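Local coordinates for protein alcohol dehydrogenase, zinc-containing (Thermotoga maritima, PDB 1VJ0) that probably oxidises alcohols as a zinc-containing, medium-chain dehydrogenase, binding zinc at two separate sites, at residues A268-E273 and G291-V296; S38-G43 and E85-K90; S57-F62 and K361-M366; L103-R108 and L162-K167. One frame throughout, in Å; residues are numbered along the deposited sequence.

Contact 1 of 4, residues A268-E273 and G291-V296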
# COMPACT_ATOMS: atom_id res chain seq x y z
N ALA A 268 -13.75 -14.78 -8.76
CA ALA A 268 -12.47 -14.17 -9.16
C ALA A 268 -11.90 -13.17 -8.15
O ALA A 268 -12.63 -12.38 -7.58
CB ALA A 268 -12.65 -13.45 -10.54
N ASP A 269 -10.58 -13.18 -7.99
CA ASP A 269 -9.86 -12.24 -7.13
C ASP A 269 -9.72 -10.88 -7.83
O ASP A 269 -9.80 -9.81 -7.20
CB ASP A 269 -8.48 -12.85 -6.86
CG ASP A 269 -8.57 -14.20 -6.16
OD1 ASP A 269 -9.26 -14.28 -5.10
OD2 ASP A 269 -8.03 -15.24 -6.60
N PHE A 270 -9.57 -10.94 -9.17
CA PHE A 270 -9.24 -9.78 -9.98
C PHE A 270 -9.89 -9.95 -11.36
O PHE A 270 -9.75 -10.98 -11.99
CB PHE A 270 -7.71 -9.58 -10.08
CG PHE A 270 -7.28 -8.41 -10.99
CD1 PHE A 270 -7.17 -8.57 -12.38
CD2 PHE A 270 -7.08 -7.14 -10.46
CE1 PHE A 270 -6.81 -7.46 -13.20
CE2 PHE A 270 -6.68 -6.06 -11.26
CZ PHE A 270 -6.56 -6.23 -12.63
N ILE A 271 -10.64 -8.95 -11.76
CA ILE A 271 -11.23 -8.90 -13.09
C ILE A 271 -10.76 -7.67 -13.85
O ILE A 271 -10.71 -6.58 -13.30
CB ILE A 271 -12.76 -8.92 -12.99
CG1 ILE A 271 -13.19 -10.14 -12.16
CG2 ILE A 271 -13.39 -8.99 -14.36
CD1 ILE A 271 -14.67 -10.35 -12.08
N LEU A 272 -10.52 -7.85 -15.16
CA LEU A 272 -10.23 -6.74 -16.06
C LEU A 272 -11.36 -6.62 -17.08
O LEU A 272 -11.63 -7.58 -17.82
CB LEU A 272 -8.93 -6.99 -16.82
CG LEU A 272 -8.59 -5.93 -17.87
CD1 LEU A 272 -8.27 -4.59 -17.20
CD2 LEU A 272 -7.45 -6.42 -18.70
N GLU A 273 -12.04 -5.46 -17.09
CA GLU A 273 -12.98 -5.15 -18.14
C GLU A 273 -12.15 -4.63 -19.31
O GLU A 273 -11.53 -3.56 -19.18
CB GLU A 273 -14.03 -4.10 -17.71
CG GLU A 273 -15.12 -3.90 -18.77
CD GLU A 273 -14.69 -2.92 -19.86
OE1 GLU A 273 -14.18 -1.82 -19.48
OE2 GLU A 273 -14.86 -3.23 -21.06
N GLY A 291 -14.56 -9.15 -1.49
CA GLY A 291 -13.21 -8.55 -1.31
C GLY A 291 -12.44 -8.39 -2.61
O GLY A 291 -11.31 -7.91 -2.59
N GLY A 292 -13.05 -8.80 -3.72
CA GLY A 292 -12.45 -8.76 -5.04
C GLY A 292 -12.17 -7.37 -5.62
O GLY A 292 -12.70 -6.33 -5.14
N PHE A 293 -11.33 -7.35 -6.67
CA PHE A 293 -10.88 -6.12 -7.33
C PHE A 293 -11.20 -6.11 -8.82
O PHE A 293 -10.88 -7.01 -9.56
CB PHE A 293 -9.38 -5.97 -7.05
CG PHE A 293 -8.83 -4.61 -7.32
CD1 PHE A 293 -8.60 -4.20 -8.61
CD2 PHE A 293 -8.44 -3.80 -6.28
CE1 PHE A 293 -8.06 -2.96 -8.86
CE2 PHE A 293 -7.86 -2.58 -6.53
CZ PHE A 293 -7.69 -2.16 -7.85
N TYR A 294 -11.89 -5.08 -9.27
CA TYR A 294 -12.34 -5.02 -10.64
C TYR A 294 -11.76 -3.76 -11.29
O TYR A 294 -12.20 -2.68 -10.98
CB TYR A 294 -13.85 -4.95 -10.62
CG TYR A 294 -14.61 -5.26 -11.89
CD1 TYR A 294 -14.01 -5.43 -13.14
CD2 TYR A 294 -15.95 -5.50 -11.79
CE1 TYR A 294 -14.77 -5.73 -14.27
CE2 TYR A 294 -16.71 -5.82 -12.91
CZ TYR A 294 -16.11 -5.93 -14.15
OH TYR A 294 -16.90 -6.29 -15.22
N SER A 295 -10.78 -3.90 -12.19
CA SER A 295 -10.20 -2.81 -12.94
C SER A 295 -11.00 -2.69 -14.21
O SER A 295 -11.09 -3.64 -14.98
CB SER A 295 -8.73 -3.04 -13.34
OG SER A 295 -7.88 -2.78 -12.22
N VAL A 296 -11.52 -1.49 -14.44
CA VAL A 296 -12.34 -1.20 -15.59
C VAL A 296 -11.54 -0.30 -16.53
O VAL A 296 -11.34 0.88 -16.27
CB VAL A 296 -13.68 -0.58 -15.18
CG1 VAL A 296 -14.51 -0.37 -16.38
CG2 VAL A 296 -14.38 -1.47 -14.18

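Contact 2 of 4, residues S38-G43 and E85-K90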
# COMPACT_ATOMS: atom_id res chain seq x y z
N SER A 38 13.81 21.18 -41.80
CA SER A 38 15.13 21.81 -41.63
C SER A 38 15.35 21.93 -40.12
O SER A 38 15.67 20.94 -39.46
CB SER A 38 15.18 23.13 -42.35
OG SER A 38 16.44 23.76 -42.14
N ASP A 39 15.05 23.08 -39.56
CA ASP A 39 15.20 23.32 -38.15
C ASP A 39 14.12 22.57 -37.32
O ASP A 39 13.04 22.31 -37.82
CB ASP A 39 15.12 24.83 -37.95
CG ASP A 39 15.85 25.25 -36.74
OD1 ASP A 39 16.28 24.34 -35.99
OD2 ASP A 39 16.07 26.45 -36.44
N ILE A 40 14.44 22.16 -36.09
CA ILE A 40 13.45 21.65 -35.14
C ILE A 40 13.56 22.41 -33.80
O ILE A 40 14.63 22.97 -33.50
CB ILE A 40 13.58 20.10 -34.95
CG1 ILE A 40 14.96 19.68 -34.38
CG2 ILE A 40 13.37 19.38 -36.27
CD1 ILE A 40 15.14 18.16 -34.28
N PRO A 41 12.50 22.45 -32.99
CA PRO A 41 12.56 23.18 -31.73
C PRO A 41 13.70 22.70 -30.83
O PRO A 41 14.03 21.49 -30.82
CB PRO A 41 11.19 22.91 -31.12
CG PRO A 41 10.36 22.70 -32.29
CD PRO A 41 11.15 21.88 -33.22
N ARG A 42 14.26 23.63 -30.09
CA ARG A 42 15.34 23.31 -29.17
C ARG A 42 15.03 22.09 -28.31
O ARG A 42 13.98 21.98 -27.69
CB ARG A 42 15.66 24.52 -28.30
CG ARG A 42 16.96 24.41 -27.54
CD ARG A 42 17.08 25.41 -26.39
NE ARG A 42 17.29 26.76 -26.94
CZ ARG A 42 16.63 27.88 -26.60
NH1 ARG A 42 15.67 27.90 -25.67
NH2 ARG A 42 16.95 29.02 -27.20
N GLY A 43 15.97 21.16 -28.29
CA GLY A 43 15.88 20.01 -27.42
C GLY A 43 15.22 18.80 -28.11
O GLY A 43 15.25 17.70 -27.57
N GLU A 85 18.36 12.93 -35.56
CA GLU A 85 19.10 13.98 -34.96
C GLU A 85 18.45 14.47 -33.66
O GLU A 85 17.28 14.27 -33.41
CB GLU A 85 19.34 15.10 -36.00
CG GLU A 85 18.22 16.06 -36.21
CD GLU A 85 18.51 17.09 -37.31
OE1 GLU A 85 18.87 16.69 -38.45
OE2 GLU A 85 18.38 18.34 -37.04
N VAL A 86 19.28 15.05 -32.82
CA VAL A 86 18.90 15.66 -31.59
C VAL A 86 19.40 17.08 -31.64
O VAL A 86 20.59 17.32 -31.84
CB VAL A 86 19.57 15.01 -30.34
CG1 VAL A 86 19.01 15.60 -29.09
CG2 VAL A 86 19.37 13.48 -30.32
N ASN A 87 18.49 18.01 -31.44
CA ASN A 87 18.83 19.45 -31.39
C ASN A 87 19.32 19.81 -29.96
O ASN A 87 18.52 20.21 -29.15
CB ASN A 87 17.58 20.29 -31.75
CG ASN A 87 17.79 21.77 -31.51
OD1 ASN A 87 18.37 22.16 -30.48
ND2 ASN A 87 17.29 22.61 -32.42
N GLY A 88 20.60 19.64 -29.66
CA GLY A 88 21.08 19.69 -28.27
C GLY A 88 21.39 18.28 -27.78
O GLY A 88 22.00 17.50 -28.50
N GLU A 89 20.95 17.97 -26.56
CA GLU A 89 21.16 16.64 -25.96
C GLU A 89 19.86 16.07 -25.43
O GLU A 89 18.96 16.82 -25.00
CB GLU A 89 22.12 16.72 -24.75
CG GLU A 89 23.49 17.28 -25.05
CD GLU A 89 23.44 18.79 -25.24
OE1 GLU A 89 22.85 19.52 -24.40
OE2 GLU A 89 23.94 19.23 -26.26
N LYS A 90 19.74 14.75 -25.50
CA LYS A 90 18.58 14.05 -24.94
C LYS A 90 19.00 12.72 -24.34
O LYS A 90 19.66 11.95 -24.96
CB LYS A 90 17.47 13.86 -25.97
CG LYS A 90 16.28 13.06 -25.44
CD LYS A 90 15.49 13.78 -24.35
CE LYS A 90 14.30 12.95 -23.89
NZ LYS A 90 13.48 13.53 -22.71
O HOH W 1 17.44 22.10 -35.05
O HOH W 2 16.31 17.29 -25.18

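Contact 3 of 4, residues S57-F62 and K361-M366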
# COMPACT_ATOMS: atom_id res chain seq x y z
N SER A 57 -8.90 3.13 -31.70
CA SER A 57 -9.31 4.52 -31.46
C SER A 57 -8.98 5.48 -32.65
O SER A 57 -9.57 6.58 -32.76
CB SER A 57 -8.68 5.03 -30.16
OG SER A 57 -7.26 5.05 -30.27
N ASP A 58 -8.05 5.08 -33.52
CA ASP A 58 -7.74 5.86 -34.72
C ASP A 58 -8.98 5.92 -35.63
O ASP A 58 -9.23 6.94 -36.26
CB ASP A 58 -6.52 5.28 -35.46
CG ASP A 58 -5.24 5.37 -34.66
OD1 ASP A 58 -5.19 6.20 -33.72
OD2 ASP A 58 -4.21 4.72 -34.96
N VAL A 59 -9.75 4.83 -35.66
CA VAL A 59 -10.97 4.78 -36.43
C VAL A 59 -11.98 5.82 -35.96
O VAL A 59 -12.53 6.55 -36.76
CB VAL A 59 -11.61 3.36 -36.38
CG1 VAL A 59 -12.98 3.37 -37.02
CG2 VAL A 59 -10.68 2.35 -37.08
N HIS A 60 -12.18 5.89 -34.66
CA HIS A 60 -13.09 6.84 -34.09
C HIS A 60 -12.67 8.28 -34.33
O HIS A 60 -13.51 9.12 -34.66
CB HIS A 60 -13.28 6.53 -32.62
CG HIS A 60 -13.78 5.13 -32.41
ND1 HIS A 60 -13.01 4.14 -31.83
CD2 HIS A 60 -14.93 4.53 -32.81
CE1 HIS A 60 -13.69 3.00 -31.83
NE2 HIS A 60 -14.86 3.22 -32.43
N MET A 61 -11.37 8.52 -34.24
CA MET A 61 -10.83 9.84 -34.54
C MET A 61 -11.03 10.18 -36.02
O MET A 61 -11.46 11.28 -36.33
CB MET A 61 -9.35 9.89 -34.16
CG MET A 61 -9.02 9.85 -32.63
SD MET A 61 -7.22 9.72 -32.44
CE MET A 61 -7.06 8.37 -31.27
N PHE A 62 -10.77 9.24 -36.92
CA PHE A 62 -11.01 9.44 -38.36
C PHE A 62 -12.46 9.84 -38.63
O PHE A 62 -12.77 10.64 -39.52
CB PHE A 62 -10.65 8.15 -39.14
CG PHE A 62 -11.01 8.19 -40.60
CD1 PHE A 62 -10.13 8.73 -41.51
CD2 PHE A 62 -12.22 7.66 -41.06
CE1 PHE A 62 -10.43 8.76 -42.85
CE2 PHE A 62 -12.54 7.69 -42.40
CZ PHE A 62 -11.66 8.26 -43.30
N LYS A 361 -6.58 1.79 -45.93
CA LYS A 361 -6.92 0.36 -45.88
C LYS A 361 -6.71 -0.22 -44.49
O LYS A 361 -7.52 -0.99 -44.01
CB LYS A 361 -6.08 -0.40 -46.94
CG LYS A 361 -6.29 -1.90 -47.03
CD LYS A 361 -7.72 -2.31 -47.39
N ALA A 362 -5.61 0.15 -43.82
CA ALA A 362 -5.40 -0.22 -42.44
C ALA A 362 -6.57 0.11 -41.54
O ALA A 362 -7.01 -0.72 -40.77
CB ALA A 362 -4.14 0.44 -41.88
N LEU A 363 -7.05 1.35 -41.57
CA LEU A 363 -8.22 1.75 -40.78
C LEU A 363 -9.46 0.93 -41.17
O LEU A 363 -10.22 0.53 -40.33
CB LEU A 363 -8.49 3.23 -40.98
CG LEU A 363 -7.43 4.18 -40.39
CD1 LEU A 363 -7.54 5.60 -40.96
CD2 LEU A 363 -7.54 4.25 -38.90
N GLU A 364 -9.64 0.70 -42.45
CA GLU A 364 -10.75 -0.14 -42.91
C GLU A 364 -10.69 -1.53 -42.26
O GLU A 364 -11.70 -2.02 -41.73
CB GLU A 364 -10.71 -0.20 -44.43
CG GLU A 364 -11.75 -1.11 -45.04
CD GLU A 364 -11.38 -1.48 -46.47
OE1 GLU A 364 -11.40 -0.56 -47.33
OE2 GLU A 364 -11.04 -2.69 -46.70
N LEU A 365 -9.50 -2.14 -42.26
CA LEU A 365 -9.30 -3.46 -41.67
C LEU A 365 -9.57 -3.46 -40.17
O LEU A 365 -10.08 -4.42 -39.62
CB LEU A 365 -7.85 -3.96 -41.92
CG LEU A 365 -7.45 -4.31 -43.35
CD1 LEU A 365 -5.98 -4.53 -43.52
CD2 LEU A 365 -8.21 -5.53 -43.76
N MET A 366 -9.16 -2.41 -39.50
CA MET A 366 -9.36 -2.33 -38.06
C MET A 366 -10.84 -2.08 -37.77
O MET A 366 -11.37 -2.61 -36.82
CB MET A 366 -8.51 -1.23 -37.44
CG MET A 366 -7.02 -1.51 -37.44
SD MET A 366 -6.65 -2.94 -36.41
CE MET A 366 -6.98 -2.31 -34.79

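Contact 4 of 4, residues L103-R108 and L162-K167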
# COMPACT_ATOMS: atom_id res chain seq x y z
N LEU A 103 17.95 3.12 -31.69
CA LEU A 103 16.55 2.69 -31.78
C LEU A 103 15.90 3.08 -30.50
O LEU A 103 16.50 2.94 -29.43
CB LEU A 103 16.43 1.18 -32.01
CG LEU A 103 17.14 0.65 -33.27
CD1 LEU A 103 17.10 -0.85 -33.33
CD2 LEU A 103 16.54 1.23 -34.54
N ILE A 104 14.69 3.62 -30.61
CA ILE A 104 13.94 4.06 -29.46
C ILE A 104 12.47 3.75 -29.53
O ILE A 104 11.89 3.58 -30.62
CB ILE A 104 14.15 5.60 -29.23
CG1 ILE A 104 13.56 6.43 -30.39
CG2 ILE A 104 15.60 5.87 -29.02
CD1 ILE A 104 13.43 7.96 -30.05
N VAL A 105 11.86 3.70 -28.35
CA VAL A 105 10.45 3.84 -28.21
C VAL A 105 10.21 4.96 -27.18
O VAL A 105 11.15 5.42 -26.51
CB VAL A 105 9.74 2.54 -27.79
CG1 VAL A 105 9.85 1.53 -28.87
CG2 VAL A 105 10.33 1.97 -26.48
N TRP A 106 8.97 5.44 -27.11
CA TRP A 106 8.68 6.58 -26.29
C TRP A 106 7.25 6.57 -25.81
O TRP A 106 6.34 5.95 -26.40
CB TRP A 106 8.95 7.90 -27.06
CG TRP A 106 8.17 8.05 -28.33
CD1 TRP A 106 6.96 8.68 -28.47
CD2 TRP A 106 8.52 7.58 -29.65
NE1 TRP A 106 6.54 8.62 -29.78
CE2 TRP A 106 7.47 7.94 -30.52
CE3 TRP A 106 9.61 6.89 -30.17
CZ2 TRP A 106 7.48 7.63 -31.88
CZ3 TRP A 106 9.61 6.57 -31.52
CH2 TRP A 106 8.55 6.95 -32.36
N ASN A 107 7.05 7.28 -24.72
CA ASN A 107 5.69 7.49 -24.19
C ASN A 107 4.97 8.53 -25.10
O ASN A 107 5.45 9.65 -25.31
CB ASN A 107 5.77 7.97 -22.70
CG ASN A 107 4.41 8.11 -22.01
OD1 ASN A 107 3.34 8.06 -22.65
ND2 ASN A 107 4.45 8.28 -20.68
N ARG A 108 3.80 8.16 -25.60
CA ARG A 108 3.02 9.05 -26.47
C ARG A 108 2.57 10.34 -25.81
O ARG A 108 2.34 11.34 -26.49
CB ARG A 108 1.79 8.28 -26.99
CG ARG A 108 0.73 7.94 -25.95
CD ARG A 108 -0.48 7.33 -26.61
NE ARG A 108 -1.54 7.06 -25.68
CZ ARG A 108 -1.55 6.02 -24.85
NH1 ARG A 108 -0.58 5.16 -24.87
NH2 ARG A 108 -2.54 5.84 -24.00
N LEU A 162 12.95 5.60 -24.28
CA LEU A 162 13.75 4.46 -23.89
C LEU A 162 14.45 3.90 -25.16
O LEU A 162 13.78 3.61 -26.13
CB LEU A 162 12.81 3.40 -23.34
CG LEU A 162 13.24 2.36 -22.33
CD1 LEU A 162 13.93 3.01 -21.13
CD2 LEU A 162 12.03 1.53 -21.86
N LYS A 163 15.78 3.81 -25.11
CA LYS A 163 16.61 3.14 -26.08
C LYS A 163 16.34 1.65 -26.02
O LYS A 163 16.26 1.08 -24.92
CB LYS A 163 18.09 3.28 -25.75
CG LYS A 163 18.79 4.37 -26.41
CD LYS A 163 20.24 4.49 -25.90
CE LYS A 163 21.15 3.53 -26.63
NZ LYS A 163 22.56 3.69 -26.07
N VAL A 164 16.26 1.04 -27.20
CA VAL A 164 16.10 -0.39 -27.32
C VAL A 164 17.19 -0.90 -28.24
O VAL A 164 18.03 -0.12 -28.73
CB VAL A 164 14.70 -0.79 -27.83
CG1 VAL A 164 13.62 -0.40 -26.84
CG2 VAL A 164 14.42 -0.21 -29.23
N SER A 165 17.25 -2.21 -28.46
CA SER A 165 18.29 -2.79 -29.30
C SER A 165 17.73 -3.46 -30.55
O SER A 165 16.52 -3.58 -30.72
CB SER A 165 19.05 -3.83 -28.52
OG SER A 165 18.32 -5.04 -28.49
N GLU A 166 18.64 -3.92 -31.41
CA GLU A 166 18.23 -4.62 -32.64
C GLU A 166 17.65 -6.00 -32.35
O GLU A 166 17.11 -6.64 -33.24
CB GLU A 166 19.40 -4.73 -33.61
CG GLU A 166 20.00 -3.37 -33.90
CD GLU A 166 21.12 -3.39 -34.91
OE1 GLU A 166 22.07 -4.22 -34.78
OE2 GLU A 166 21.06 -2.53 -35.83
N LYS A 167 17.76 -6.45 -31.10
CA LYS A 167 17.13 -7.71 -30.67
C LYS A 167 15.69 -7.54 -30.19
O LYS A 167 15.04 -8.51 -29.84
CB LYS A 167 17.93 -8.31 -29.54
CG LYS A 167 19.34 -8.66 -29.93
O HOH W 3 19.69 1.70 -29.88

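Contact 1 of 4, residues A268-E273 and G291-V296
Phe270 leaves strand 270-273 with CG anti to the backbone N (chi1 177°), which lays its ring alongside that of Phe293 on the next strand. From the root outward, CB and CG pass over the carbonyl O of Phe293; CD2 then reaches the neighbouring ring, and CE2 lies 3.8 Å from Phe293 CD1. At the tip, CE2 and CZ come against Ser295, with CE2 3.6 Å from its OG, a hydroxyl hydrogen-bonded to Ala186 O. The two rings point the same way with planes only 13° apart, yet they are slid so far that they barely overlap. An alanine here would take away the ring that Phe293 and Ser295 share, and would probably loosen the packing on that face. The other face carries Ile271, whose CG2 sits 3.5 Å from CE1 of Tyr294.

Between the two faces the strands run parallel, and four backbone hydrogen bonds zip them together: Phe293 N to Asp269 O, Ile271 N to Phe293 O, Ser295 N to Ile271 O and Glu273 N to Ser295 O. All but the first arrive nearly along the C=O axis.

These are adjacent strands inside the six-stranded parallel sheet of the Rossmann-type domain, joined by a crossover through helix 280-287. That helix covers Ile271 and Tyr294, helix 170-188 lies against Leu272, and strand 198-202 flanks 268-273 on its other edge.

Contact 2 of 4, residues S38-G43 and E85-K90
Hydrogen bonding centres on Asn87, which addresses the loop 38-43 with both backbone and side chain. Gly43 N donates to Asn87 O at 2.9 Å, lying in the plane of that carbonyl although the bond is bent to 134° at the hydrogen. The same N-H also makes a weak bond, 3.4 Å long, to Asn87 OD1, so one donor is shared by two oxygens of one residue. The side chain is brought there by a CG anti to the backbone N (chi1 171°), which turns the amide across the loop. Its other end, ND2, lies 2.9 Å from Ile40 O.

Two waters add bridges. One accepts from Asn87 ND2 and donates to Asp39 OD1, and the carboxylate and amide it joins are almost coplanar, 2° apart. The second donates to both Gly43 O and Glu89 O, tying the backbones together beyond the asparagine.

Apolar contact is slight: Ile40 CG1 packs 3.8 Å from Asn87 CB as the two side chains slide past each other, and Ile40 CD1 extends to Glu85 CG. A leucine in place of Asn87 would have neither amide atom, so the water bridge to Asp39 and the weak bond to Gly43 would go, and the loop would probably be held less firmly.

The contact lies at the surface of the GroES-like domain, where the loop between strands 31-37 and 45-54 meets the end of strand 78-86. Strand 45-54 backs it, with Leu46 touching both Ile40 and Glu85.

Contact 3 of 4, residues S57-F62 and K361-M366
This is an apolar helix-to-helix contact, made where helix 56-62, which follows the zinc ligand Cys55, meets helix 359-368 from near the C terminus. The two short segments cross steeply, at -112°, with their axes 9.4 Å apart at the closest point. So open a crossing confines the touching to a small patch, and Leu363 carries most of it.

Leu363 has CG anti to its carbonyl carbon (chi1 -68°), and its two methyls spread along one side of the facing helix. One branch, CD2, lies against the first turn, 3.7 Å from Asp58 CB, and also approaches Val59. The other branch, CD1, reaches the ring of Phe62 one turn later, 4.1 Å from its CD1. Val59 slides past Leu363 in the opposite direction; its CG2 lies 3.8 Å from Leu363 O and 4.2 Å from Met366 CB, so the valine methyl rests in the angle between the leucine and the methionine.

Only the CB end of Asp58 belongs to this apolar patch. Its carboxylate turns to the metal side, where OD2 takes hydrogen bonds from Cys55 N and Tyr149 OH, and the side chain comes within about 3 Å of that of His77. The two hydrogen bonds at OD2 would probably stabilise the ionised carboxylate, whose side chain lies about 6 Å from the zinc.

Strand 45-54 runs beneath the junction, Val54 touching both Leu363 and Met366. Strands 352-355 and 374-377 support helix 359-368 through Ala362, and the loop residue Leu23 packs on Phe62.

Contact 4 of 4, residues L103-R108 and L162-K167
Three backbone hydrogen bonds join strands 103-106 and 162-164, antiparallel neighbours in the mixed sheet of the GroES-like domain. Val105 and Leu162 form a hydrogen-bonded pair with both links made: Val105 N donates to Leu162 O, and Leu162 N returns a nearly straight bond (175°) to Val105 O. Toward the other end Val164 N donates to Leu103 O at 2.9 Å, from well above the carbonyl plane. There a water completes the connection, accepting from Leu103 N and donating to Val164 O, 2.7 Å away.

Side chains close over this ladder. Leu103 CB meets Val164 CG2 at 3.7 Å, and its CD1 stretches on to Glu166 CG, 3.9 Å off. Val164 turns its second methyl, CG1, to Val105 CG2 at 4.1 Å; the two valines cross at about a right angle. Ile104 lies on the other face with Lys163.

Further out, strand 78-86 pairs along the far edge of 103-106, while Glu96 holds Lys163 NZ in a salt bridge and Asp92 accepts from Lys163 N.

The chemistry is thus divided: direct hydrogen bonds between peptide groups fasten the buried Val105 end, whereas at the more open Leu103 end a water partners Leu103 N and Val164 O.

From the N terminus, contact 2 closes first, joining the loop before strand 45-54 to the end of strand 78-86. Helix 56-62 lies in the stretch of chain that contact 2 closes off and finds its partner only near the C terminus, so contacts 2 and 3 cross. Contact 4 pairs strand 103-106 with strand 162-164 in the sheet that also holds 78-86, its centre about 18 Å from that of contact 2. Contact 1 follows as a short loop within the Rossmann-type sheet, its centre about 30 Å from that of contact 3. Contacts 4 and 1 nest inside the 298-residue loop of contact 3, which returns the chain's end to the domain where it began.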